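Local coordinates for aromatic amino acid beta-eliminating lyase/threonine aldolase (Exiguobacterium sibiricum, PDB 3LWS), which belongs to the beta-eliminating lyase family of pyridoxal-phosphate-dependent enzymes, with a mixed seven-stranded sheet as the centre of its larger part, at residues Leu133-Cys138 with Arg166-Arg171; Asp58-Asp63 with Asp198-Ser203; Asp64-Pro69 with Ala221-Ala226; Leu179-Pro184 with Asp256-Tyr261. All coordinates share one frame; numbering follows the deposited sequence.

Interaction 1 (Leu133-Cys138 with Arg166-Arg171)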
# COMPACT_ATOMS: atom_id res chain seq x y z
N LEU A 133 16.55 -28.99 -12.87
CA LEU A 133 16.68 -28.24 -11.60
C LEU A 133 17.01 -29.18 -10.45
O LEU A 133 16.51 -30.29 -10.44
CB LEU A 133 15.43 -27.44 -11.25
CG LEU A 133 15.12 -26.21 -12.14
CD1 LEU A 133 13.80 -25.59 -11.72
CD2 LEU A 133 16.25 -25.16 -12.11
N PRO A 134 17.87 -28.73 -9.50
CA PRO A 134 18.14 -29.41 -8.25
C PRO A 134 16.99 -29.16 -7.26
O PRO A 134 15.98 -28.54 -7.62
CB PRO A 134 19.42 -28.75 -7.78
CG PRO A 134 19.27 -27.34 -8.19
CD PRO A 134 18.61 -27.44 -9.56
N ASP A 135 17.15 -29.69 -6.04
CA ASP A 135 16.18 -29.51 -4.95
C ASP A 135 16.08 -28.01 -4.67
O ASP A 135 17.06 -27.36 -4.28
CB ASP A 135 16.60 -30.28 -3.68
CG ASP A 135 16.20 -31.77 -3.69
OD1 ASP A 135 15.33 -32.20 -4.49
OD2 ASP A 135 16.73 -32.53 -2.85
N ILE A 136 14.90 -27.47 -4.92
CA ILE A 136 14.60 -26.04 -4.64
C ILE A 136 13.28 -25.96 -3.88
O ILE A 136 12.53 -26.92 -3.87
CB ILE A 136 14.55 -25.20 -5.96
CG1 ILE A 136 13.45 -25.70 -6.89
CG2 ILE A 136 15.88 -25.26 -6.68
CD1 ILE A 136 13.13 -24.79 -8.07
N ALA A 137 13.01 -24.82 -3.25
CA ALA A 137 11.71 -24.56 -2.57
C ALA A 137 10.55 -24.35 -3.54
O ALA A 137 9.47 -24.92 -3.37
CB ALA A 137 11.83 -23.34 -1.65
N CYS A 138 10.77 -23.49 -4.55
CA CYS A 138 9.68 -23.02 -5.40
C CYS A 138 10.10 -22.74 -6.84
O CYS A 138 11.15 -22.13 -7.04
CB CYS A 138 9.13 -21.74 -4.84
SG CYS A 138 7.62 -21.20 -5.66
N ARG A 166 5.14 -31.42 -8.16
CA ARG A 166 4.44 -32.05 -7.07
C ARG A 166 5.10 -33.38 -6.72
O ARG A 166 5.37 -33.65 -5.56
CB ARG A 166 2.98 -32.26 -7.45
CG ARG A 166 2.03 -32.50 -6.32
CD ARG A 166 0.59 -32.43 -6.83
NE ARG A 166 -0.40 -32.46 -5.76
CZ ARG A 166 -1.73 -32.43 -5.94
NH1 ARG A 166 -2.25 -32.38 -7.16
NH2 ARG A 166 -2.54 -32.46 -4.88
N GLU A 167 5.39 -34.21 -7.74
CA GLU A 167 6.02 -35.51 -7.51
C GLU A 167 7.41 -35.33 -6.88
O GLU A 167 7.91 -36.22 -6.22
CB GLU A 167 6.10 -36.31 -8.82
CG GLU A 167 6.60 -37.75 -8.69
CD GLU A 167 5.55 -38.71 -8.15
OE1 GLU A 167 4.36 -38.56 -8.51
OE2 GLU A 167 5.93 -39.63 -7.38
N ARG A 168 8.02 -34.15 -7.09
CA ARG A 168 9.34 -33.82 -6.54
C ARG A 168 9.39 -32.94 -5.29
O ARG A 168 10.47 -32.60 -4.81
CB ARG A 168 10.18 -33.14 -7.63
CG ARG A 168 11.09 -34.08 -8.31
CD ARG A 168 12.05 -33.32 -9.14
NE ARG A 168 13.10 -32.69 -8.35
CZ ARG A 168 14.01 -31.85 -8.83
NH1 ARG A 168 14.03 -31.51 -10.13
NH2 ARG A 168 14.92 -31.35 -8.01
N GLY A 169 8.23 -32.54 -4.79
CA GLY A 169 8.16 -31.70 -3.58
C GLY A 169 8.48 -30.23 -3.76
O GLY A 169 8.68 -29.55 -2.79
N ILE A 170 8.52 -29.75 -5.00
CA ILE A 170 8.75 -28.35 -5.33
C ILE A 170 7.41 -27.61 -5.37
O ILE A 170 6.51 -28.03 -6.06
CB ILE A 170 9.43 -28.24 -6.74
CG1 ILE A 170 10.85 -28.83 -6.67
CG2 ILE A 170 9.42 -26.79 -7.22
CD1 ILE A 170 11.36 -29.36 -7.93
N ARG A 171 7.29 -26.49 -4.68
CA ARG A 171 6.04 -25.71 -4.71
C ARG A 171 5.96 -24.96 -6.03
O ARG A 171 6.98 -24.48 -6.52
CB ARG A 171 5.97 -24.74 -3.53
CG ARG A 171 5.94 -25.46 -2.16
CD ARG A 171 4.62 -26.20 -1.86
NE ARG A 171 4.73 -26.85 -0.56
CZ ARG A 171 5.35 -28.01 -0.31
NH1 ARG A 171 5.91 -28.75 -1.27
NH2 ARG A 171 5.42 -28.43 0.94
O HOH W 1 10.91 -28.60 -1.80
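Arg-168, its chain bent at the third torsion (chi3 76°, which places NE), clamps the carbonyl of Leu-133 with its two terminal nitrogens. NH1 makes the firmer bond, 2.8 Å to Leu-133 O with an N-H...O angle of 149°; the oxygen lies close to the guanidinium plane, while NH1 stands above the plane of the carbonyl. From NH2 to the same Leu-133 O the bond is weak, at 3.1 Å. The charge has a looser partner in Asp-135, whose OD1 is 3.6 Å from Arg-168 NH2, a long salt bridge with the carboxylate and guanidinium planes 44° apart. Tyr-164 takes a further bond from NH1, and Ile-170 CD1 sits over the centre of one guanidinium face. Farther along, Arg-171 N donates to Ala-137 O at 3.0 Å. This bond opens the parallel pairing of strands 138-142 and 171-176, neighbours in the seven-stranded sheet joined by a beta-alpha-beta crossover through helix 155-167. That helix ends in a Schellman motif, with Gly-169 in positive phi turning the chain toward the sheet. A water bridges the two loops by donating to Ile-136 O and to Gly-169 O, the latter at 2.6 Å. At the bridge pair, Cys-138 CA makes a C-H...O contact of 3.3 Å with Arg-171 O. The Arg-171 side chain leads off to a salt bridge with Glu-85. Alongside these bonds, CG1 of Ile-136 meets CG1 of Ile-170 at 4.1 Å, and strands 90-93 and 114-117 supply further neighbours for Ile-136.

Interaction 2 (Asp58-Asp63 with Asp198-Ser203)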
# COMPACT_ATOMS: atom_id res chain seq x y z
N ASP A 58 -12.66 -18.40 -4.35
CA ASP A 58 -13.56 -19.20 -5.18
C ASP A 58 -13.20 -19.13 -6.64
O ASP A 58 -13.20 -20.16 -7.31
CB ASP A 58 -15.00 -18.71 -5.05
CG ASP A 58 -15.66 -19.12 -3.76
OD1 ASP A 58 -15.10 -19.98 -3.02
OD2 ASP A 58 -16.76 -18.60 -3.50
N VAL A 59 -12.91 -17.94 -7.15
CA VAL A 59 -12.61 -17.77 -8.57
C VAL A 59 -11.37 -18.56 -8.95
O VAL A 59 -11.30 -19.16 -10.02
CB VAL A 59 -12.40 -16.31 -8.99
CG1 VAL A 59 -11.80 -16.25 -10.39
CG2 VAL A 59 -13.70 -15.55 -8.90
N LEU A 60 -10.39 -18.57 -8.06
CA LEU A 60 -9.18 -19.34 -8.32
C LEU A 60 -9.26 -20.78 -7.80
O LEU A 60 -8.36 -21.54 -8.02
CB LEU A 60 -7.97 -18.61 -7.74
CG LEU A 60 -7.75 -17.20 -8.32
CD1 LEU A 60 -6.71 -16.40 -7.52
CD2 LEU A 60 -7.36 -17.26 -9.79
N GLY A 61 -10.32 -21.14 -7.09
CA GLY A 61 -10.48 -22.51 -6.56
C GLY A 61 -9.46 -22.89 -5.50
O GLY A 61 -9.01 -24.02 -5.46
N MSE A 62 -9.12 -21.93 -4.64
CA MSE A 62 -8.16 -22.12 -3.54
C MSE A 62 -8.89 -21.97 -2.21
O MSE A 62 -9.94 -21.32 -2.15
CB MSE A 62 -7.07 -21.04 -3.59
CG MSE A 62 -6.15 -21.11 -4.86
SE MSE A 62 -4.94 -22.62 -4.89
CE MSE A 62 -5.29 -23.01 -6.76
N ASP A 63 -8.29 -22.53 -1.16
CA ASP A 63 -8.87 -22.56 0.17
C ASP A 63 -9.12 -21.13 0.70
O ASP A 63 -10.06 -20.88 1.42
CB ASP A 63 -7.92 -23.24 1.18
CG ASP A 63 -7.81 -24.76 1.03
OD1 ASP A 63 -8.48 -25.37 0.17
OD2 ASP A 63 -7.00 -25.34 1.81
N ASP A 198 0.37 -24.41 -6.53
CA ASP A 198 0.21 -24.37 -5.08
C ASP A 198 -0.32 -23.00 -4.60
O ASP A 198 -1.19 -22.92 -3.71
CB ASP A 198 1.55 -24.75 -4.43
CG ASP A 198 1.97 -26.15 -4.79
OD1 ASP A 198 1.32 -27.05 -4.28
OD2 ASP A 198 2.86 -26.38 -5.64
N SER A 199 0.15 -21.94 -5.24
CA SER A 199 -0.22 -20.59 -4.90
C SER A 199 -0.35 -19.72 -6.19
O SER A 199 0.20 -20.05 -7.23
CB SER A 199 0.81 -20.00 -3.91
OG SER A 199 2.15 -20.17 -4.37
N ILE A 200 -1.08 -18.62 -6.10
CA ILE A 200 -1.34 -17.78 -7.26
C ILE A 200 -1.41 -16.32 -6.87
O ILE A 200 -1.97 -15.97 -5.85
CB ILE A 200 -2.69 -18.13 -7.96
CG1 ILE A 200 -2.80 -19.62 -8.25
CG2 ILE A 200 -2.83 -17.29 -9.31
CD1 ILE A 200 -3.34 -20.49 -7.05
N TYR A 201 -0.85 -15.48 -7.71
CA TYR A 201 -0.93 -14.06 -7.60
C TYR A 201 -1.70 -13.61 -8.81
O TYR A 201 -1.42 -14.07 -9.93
CB TYR A 201 0.45 -13.42 -7.61
CG TYR A 201 0.53 -12.05 -8.29
CD1 TYR A 201 -0.24 -10.97 -7.85
CD2 TYR A 201 1.40 -11.82 -9.33
CE1 TYR A 201 -0.19 -9.76 -8.48
CE2 TYR A 201 1.48 -10.57 -9.95
CZ TYR A 201 0.69 -9.56 -9.53
OH TYR A 201 0.80 -8.33 -10.14
N ILE A 202 -2.65 -12.70 -8.58
CA ILE A 202 -3.35 -12.02 -9.64
C ILE A 202 -3.39 -10.56 -9.33
O ILE A 202 -3.35 -10.13 -8.16
CB ILE A 202 -4.81 -12.56 -9.90
CG1 ILE A 202 -5.64 -12.62 -8.64
CG2 ILE A 202 -4.77 -13.91 -10.58
CD1 ILE A 202 -7.12 -12.91 -8.91
N SER A 203 -3.47 -9.77 -10.41
CA SER A 203 -3.43 -8.34 -10.33
C SER A 203 -4.76 -7.74 -10.78
O SER A 203 -5.40 -8.25 -11.67
CB SER A 203 -2.35 -7.81 -11.27
OG SER A 203 -2.30 -6.38 -11.27
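Leu-60 and Ile-200 bring their backbones to 8.1 Å, CA to CA, with the end of helix 49-60 lying over strand 199-203, and no hydrogen bond joins the two segments. The contact is made by side chains that bridge this gap. Leu-60 and Ile-202 reach toward each other tip to tip, CD1 of the leucine to CD1 of the isoleucine at 3.8 Å. In Ile-202 the first torsion of 52° sets CG1 between the backbone N and the carbonyl carbon, and CG1 too comes close to the Leu-60 methyl. The same Leu-60 CD1 has a looser neighbour in Ile-200 CG2, at 4.4 Å. Ile-200 and Ile-202 thus present one side of strand 199-203 to the end of helix 49-60, whereas Ser-199 and Tyr-201 point their CB atoms away from it. This is helix-on-sheet packing in the large seven-stranded domain of fold type I pyridoxal-phosphate enzymes, with Ala-194 of helix 190-194 and Ala-217 of strand 214-218 beside the leucine. The helix stops at a Schellman motif whose positive-phi residue is Gly-61, and the reversal brings the next residue, Met-62, back over the strand. Met-62 is a selenomethionine whose chain, bent at its second and third torsions, lies across Ile-200 at about a right angle; the modelled spacing of its end to Ile-200 CD1 is too short to be relied on. The selenium stands 3.9 Å from Asp-198 O, while the Asp-198 carboxylate turns to the backbone N of Leu-172.

Interaction 3 (Asp64-Pro69 with Ala221-Ala226)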
# COMPACT_ATOMS: atom_id res chain seq x y z
N ASP A 64 -8.24 -20.19 0.37
CA ASP A 64 -8.32 -18.85 0.94
C ASP A 64 -7.58 -17.89 -0.04
O ASP A 64 -6.91 -18.36 -0.96
CB ASP A 64 -7.69 -18.90 2.34
CG ASP A 64 -7.98 -17.66 3.20
OD1 ASP A 64 -8.83 -16.83 2.85
OD2 ASP A 64 -7.33 -17.55 4.26
N ALA A 65 -7.77 -16.59 0.12
CA ALA A 65 -7.06 -15.59 -0.69
C ALA A 65 -6.82 -14.36 0.16
O ALA A 65 -7.62 -14.08 1.07
CB ALA A 65 -7.83 -15.25 -1.97
N VAL A 66 -5.73 -13.65 -0.11
CA VAL A 66 -5.32 -12.51 0.72
C VAL A 66 -5.13 -11.31 -0.22
O VAL A 66 -4.40 -11.40 -1.24
CB VAL A 66 -3.99 -12.78 1.47
CG1 VAL A 66 -3.63 -11.61 2.47
CG2 VAL A 66 -4.04 -14.11 2.22
N PHE A 67 -5.80 -10.20 0.11
CA PHE A 67 -5.65 -9.00 -0.68
C PHE A 67 -4.36 -8.29 -0.29
O PHE A 67 -4.18 -7.95 0.87
CB PHE A 67 -6.83 -8.02 -0.48
CG PHE A 67 -6.84 -6.89 -1.49
CD1 PHE A 67 -7.45 -7.06 -2.72
CD2 PHE A 67 -6.24 -5.69 -1.21
CE1 PHE A 67 -7.43 -6.03 -3.68
CE2 PHE A 67 -6.23 -4.66 -2.13
CZ PHE A 67 -6.84 -4.83 -3.36
N PHE A 68 -3.50 -8.02 -1.26
CA PHE A 68 -2.26 -7.27 -1.02
C PHE A 68 -2.28 -5.94 -1.80
O PHE A 68 -2.88 -5.86 -2.86
CB PHE A 68 -1.06 -8.08 -1.48
CG PHE A 68 -0.55 -9.07 -0.47
CD1 PHE A 68 -1.15 -10.31 -0.33
CD2 PHE A 68 0.57 -8.78 0.29
CE1 PHE A 68 -0.63 -11.26 0.64
CE2 PHE A 68 1.09 -9.73 1.21
CZ PHE A 68 0.48 -10.96 1.39
N PRO A 69 -1.61 -4.90 -1.28
CA PRO A 69 -1.42 -3.64 -2.03
C PRO A 69 -0.65 -3.78 -3.34
O PRO A 69 -0.92 -3.03 -4.30
CB PRO A 69 -0.61 -2.77 -1.06
CG PRO A 69 -0.17 -3.65 0.01
CD PRO A 69 -1.11 -4.77 0.10
N ALA A 221 -3.48 -22.43 5.53
CA ALA A 221 -2.30 -22.15 6.40
C ALA A 221 -1.30 -21.20 5.75
O ALA A 221 -0.80 -20.29 6.39
CB ALA A 221 -1.58 -23.45 6.79
N PHE A 222 -1.02 -21.43 4.48
CA PHE A 222 -0.23 -20.51 3.63
C PHE A 222 -0.77 -19.05 3.70
O PHE A 222 -0.02 -18.09 3.97
CB PHE A 222 -0.25 -21.04 2.19
CG PHE A 222 0.41 -20.13 1.19
CD1 PHE A 222 1.79 -20.20 0.98
CD2 PHE A 222 -0.35 -19.23 0.44
CE1 PHE A 222 2.39 -19.38 0.09
CE2 PHE A 222 0.23 -18.42 -0.46
CZ PHE A 222 1.63 -18.46 -0.64
N CYS A 223 -2.06 -18.89 3.49
CA CYS A 223 -2.67 -17.55 3.58
C CYS A 223 -2.60 -16.95 4.98
O CYS A 223 -2.47 -15.76 5.11
CB CYS A 223 -4.12 -17.55 3.05
SG CYS A 223 -4.15 -17.87 1.28
N GLN A 224 -2.66 -17.77 6.03
CA GLN A 224 -2.55 -17.25 7.40
C GLN A 224 -1.21 -16.66 7.63
O GLN A 224 -1.09 -15.59 8.22
CB GLN A 224 -2.79 -18.32 8.46
CG GLN A 224 -4.23 -18.72 8.61
CD GLN A 224 -4.37 -20.08 9.26
OE1 GLN A 224 -3.52 -20.50 10.05
NE2 GLN A 224 -5.44 -20.79 8.91
N THR A 225 -0.18 -17.36 7.18
CA THR A 225 1.17 -16.86 7.27
C THR A 225 1.39 -15.63 6.42
O THR A 225 2.09 -14.70 6.85
CB THR A 225 2.19 -17.92 6.87
OG1 THR A 225 1.86 -19.10 7.61
CG2 THR A 225 3.61 -17.47 7.18
N ALA A 226 0.78 -15.63 5.23
CA ALA A 226 0.84 -14.52 4.29
C ALA A 226 0.30 -13.21 4.94
O ALA A 226 0.83 -12.14 4.70
CB ALA A 226 0.08 -14.87 2.99
O HOH W 2 -7.01 -19.44 6.22
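Asp-64 OD2 is gripped by two polar partners: a salt bridge from Arg-227, one turn beyond Cys-223 along the helix, and a water that donates to it at 2.7 Å. Cys-223 CB packs against the same oxygen, 3.4 Å from OD2. The setting is the margin of the large domain's mixed sheet, where strand 64-68, outermost within this chain, is packed against helix 220-232. Helix and strand run nearly alongside, their short axes 7.9 Å apart at closest and 19° from parallel. Asp-64 CG, anti to the backbone N (chi1 -167°), is set beside Cys-223 CB. The other carboxylate oxygen, OD1, takes a weak hydrogen bond from Ala-65 N. The water reaches Gln-224 NE2 as well, though that bond is weak.

Cys-223 lies against the strand. Its CB meets Val-66 CG2 at 3.5 Å, and its SG lies 3.6 Å from Asp-64 O, against the strand backbone. Val-66 CG2 also approaches Ala-226 CB, more loosely. Trp-82 stacks on Phe-222, joining this helix to helix 71-86, and Pro-69 packs on Leu-237 of the second subunit, which places the far end of the strand near the dimer interface. Phe-68 closes the contact at its own end: CG anti to the carbonyl carbon (chi1 -84°) starts the ring toward the helix, where CZ comes to 3.5 Å from Ala-226 O and 4.2 Å from Ala-226 CB.

Interaction 4 (Leu179-Pro184 with Asp256-Tyr261)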
# COMPACT_ATOMS: atom_id res chain seq x y z
N LEU A 179 -3.25 -13.37 -15.91
CA LEU A 179 -3.98 -14.65 -16.08
C LEU A 179 -5.30 -14.51 -16.85
O LEU A 179 -5.60 -15.35 -17.70
CB LEU A 179 -4.27 -15.37 -14.76
CG LEU A 179 -5.09 -16.70 -14.82
CD1 LEU A 179 -4.38 -17.79 -15.50
CD2 LEU A 179 -5.41 -17.18 -13.43
N PHE A 180 -6.08 -13.48 -16.56
CA PHE A 180 -7.39 -13.34 -17.22
C PHE A 180 -7.21 -13.23 -18.73
O PHE A 180 -7.98 -13.82 -19.49
CB PHE A 180 -8.17 -12.16 -16.65
CG PHE A 180 -8.40 -12.28 -15.17
CD1 PHE A 180 -9.30 -13.24 -14.68
CD2 PHE A 180 -7.66 -11.53 -14.27
CE1 PHE A 180 -9.48 -13.43 -13.30
CE2 PHE A 180 -7.85 -11.71 -12.88
CZ PHE A 180 -8.77 -12.65 -12.41
N GLU A 181 -6.11 -12.57 -19.13
CA GLU A 181 -5.82 -12.31 -20.50
C GLU A 181 -5.55 -13.58 -21.25
O GLU A 181 -5.74 -13.60 -22.48
CB GLU A 181 -4.60 -11.37 -20.64
CG GLU A 181 -4.81 -9.96 -20.15
CD GLU A 181 -4.51 -9.77 -18.66
OE1 GLU A 181 -4.87 -10.66 -17.87
OE2 GLU A 181 -3.93 -8.71 -18.31
N MSE A 182 -5.08 -14.61 -20.55
CA MSE A 182 -4.70 -15.90 -21.14
C MSE A 182 -5.85 -16.91 -21.29
O MSE A 182 -5.71 -17.91 -21.99
CB MSE A 182 -3.61 -16.56 -20.32
CG MSE A 182 -2.29 -15.89 -20.37
SE MSE A 182 -1.59 -15.82 -22.18
CE MSE A 182 -1.96 -17.56 -22.93
N LEU A 183 -6.97 -16.66 -20.62
CA LEU A 183 -8.07 -17.64 -20.60
C LEU A 183 -8.72 -17.88 -21.99
O LEU A 183 -8.99 -19.02 -22.32
CB LEU A 183 -9.08 -17.31 -19.48
CG LEU A 183 -8.45 -17.27 -18.07
CD1 LEU A 183 -9.47 -17.08 -16.95
CD2 LEU A 183 -7.62 -18.49 -17.78
N PRO A 184 -8.93 -16.84 -22.81
CA PRO A 184 -9.48 -17.12 -24.13
C PRO A 184 -8.65 -18.14 -24.91
O PRO A 184 -9.20 -19.09 -25.44
CB PRO A 184 -9.48 -15.74 -24.80
CG PRO A 184 -9.61 -14.82 -23.70
CD PRO A 184 -8.80 -15.39 -22.60
N ASP A 256 -15.38 -10.37 -18.91
CA ASP A 256 -15.89 -11.04 -20.07
C ASP A 256 -15.51 -10.32 -21.35
O ASP A 256 -16.18 -10.48 -22.40
CB ASP A 256 -17.41 -11.14 -19.96
CG ASP A 256 -17.86 -12.05 -18.82
OD1 ASP A 256 -17.06 -12.91 -18.34
OD2 ASP A 256 -19.04 -11.93 -18.43
N ARG A 257 -14.45 -9.52 -21.30
CA ARG A 257 -13.97 -8.85 -22.49
C ARG A 257 -12.61 -9.33 -22.93
O ARG A 257 -12.11 -8.85 -23.96
CB ARG A 257 -13.89 -7.33 -22.26
CG ARG A 257 -15.17 -6.71 -21.87
CD ARG A 257 -15.01 -5.24 -21.56
NE ARG A 257 -16.32 -4.69 -21.22
CZ ARG A 257 -16.58 -3.41 -20.98
NH1 ARG A 257 -15.62 -2.48 -21.04
NH2 ARG A 257 -17.83 -3.03 -20.70
N MSE A 258 -12.00 -10.25 -22.20
CA MSE A 258 -10.64 -10.71 -22.54
C MSE A 258 -10.57 -11.40 -23.89
O MSE A 258 -9.54 -11.35 -24.58
CB MSE A 258 -10.06 -11.62 -21.47
CG MSE A 258 -10.02 -10.98 -20.08
SE MSE A 258 -8.78 -9.47 -20.02
CE MSE A 258 -9.76 -8.43 -18.68
N GLY A 259 -11.68 -12.03 -24.29
CA GLY A 259 -11.79 -12.68 -25.59
C GLY A 259 -11.73 -11.72 -26.74
O GLY A 259 -11.00 -11.94 -27.73
N GLN A 260 -12.49 -10.63 -26.62
CA GLN A 260 -12.49 -9.64 -27.67
C GLN A 260 -11.12 -8.95 -27.74
O GLN A 260 -10.62 -8.74 -28.85
CB GLN A 260 -13.67 -8.67 -27.54
CG GLN A 260 -13.60 -7.64 -26.44
CD GLN A 260 -14.99 -7.23 -25.94
OE1 GLN A 260 -15.76 -8.06 -25.43
NE2 GLN A 260 -15.33 -5.97 -26.10
N TYR A 261 -10.50 -8.68 -26.59
CA TYR A 261 -9.18 -8.01 -26.55
C TYR A 261 -8.17 -8.87 -27.27
O TYR A 261 -7.33 -8.36 -28.04
CB TYR A 261 -8.68 -7.74 -25.11
CG TYR A 261 -9.48 -6.81 -24.24
CD1 TYR A 261 -10.33 -5.83 -24.77
CD2 TYR A 261 -9.38 -6.90 -22.84
CE1 TYR A 261 -11.07 -4.98 -23.92
CE2 TYR A 261 -10.10 -6.06 -22.00
CZ TYR A 261 -10.94 -5.10 -22.55
OH TYR A 261 -11.64 -4.26 -21.72
O HOH W 3 -6.93 -11.13 -23.60
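Met-258, a selenomethionine, lays its side chain against one helical turn, its CB pointing toward the turn, at the carbonyl of Phe-180, and its chain touching Glu-181 and Pro-184 as well. Its CG, set anti to the carbonyl carbon (chi1 -57°), lies 3.5 Å from Phe-180 O, and the bend at the second torsion carries the selenium on to Glu-181 CG, 4.0 Å away. The chains of Glu-181 and Met-258 cross obliquely, the aliphatic part of the glutamate doing the touching. Its carboxylate looks elsewhere, with a weak hydrogen bond from Gly-207 N, next to Lys-206, which carries the cofactor as its pyridoxal phosphate adduct.

Helix 179-186 follows strand 171-176 of the large sheet, whereas helix 258-273 leads into the four-stranded antiparallel sheet; the contact therefore joins two parts of the chain that feed different sheets, as at the junction of large and small domains in fold type I enzymes. Near the other end of the segment, Pro-184 turns its ring to the start of helix 258-273. Its CG stands 3.5 Å from Gly-259 N and 3.9 Å from Met-258 CB, and its CB approaches Gly-259 CA. As a proline, Pro-184 has no N-H to give to the turn before, and the helix is kinked there. Between the two backbones one water donates to Glu-181 O and, at 2.8 Å, to Met-258 O.

Overall arrangement
Interactions 1, 2 and 3 belong to the large sheet, whereas interaction 4 ties a helix of that part to the one leading to the small sheet. Interaction 1, partly buried and the farthest of the four from the chain's centre, relies on charge, water and backbone bonds. Interactions 2, 3 and 4 are buried, 4 nearest the chain's centre. The centres of 2 and 3 are about 10 Å apart; the helix of one is followed by the strand of the other, and they meet where Ser-199 touches Phe-222. Interaction 2 is apolar, interaction 3 adds a charged margin. Phe-180 and Leu-179 connect interaction 4 with Ile-202 and Leu-60 of interaction 2, and Asp-198 touches Arg-171 of interaction 1.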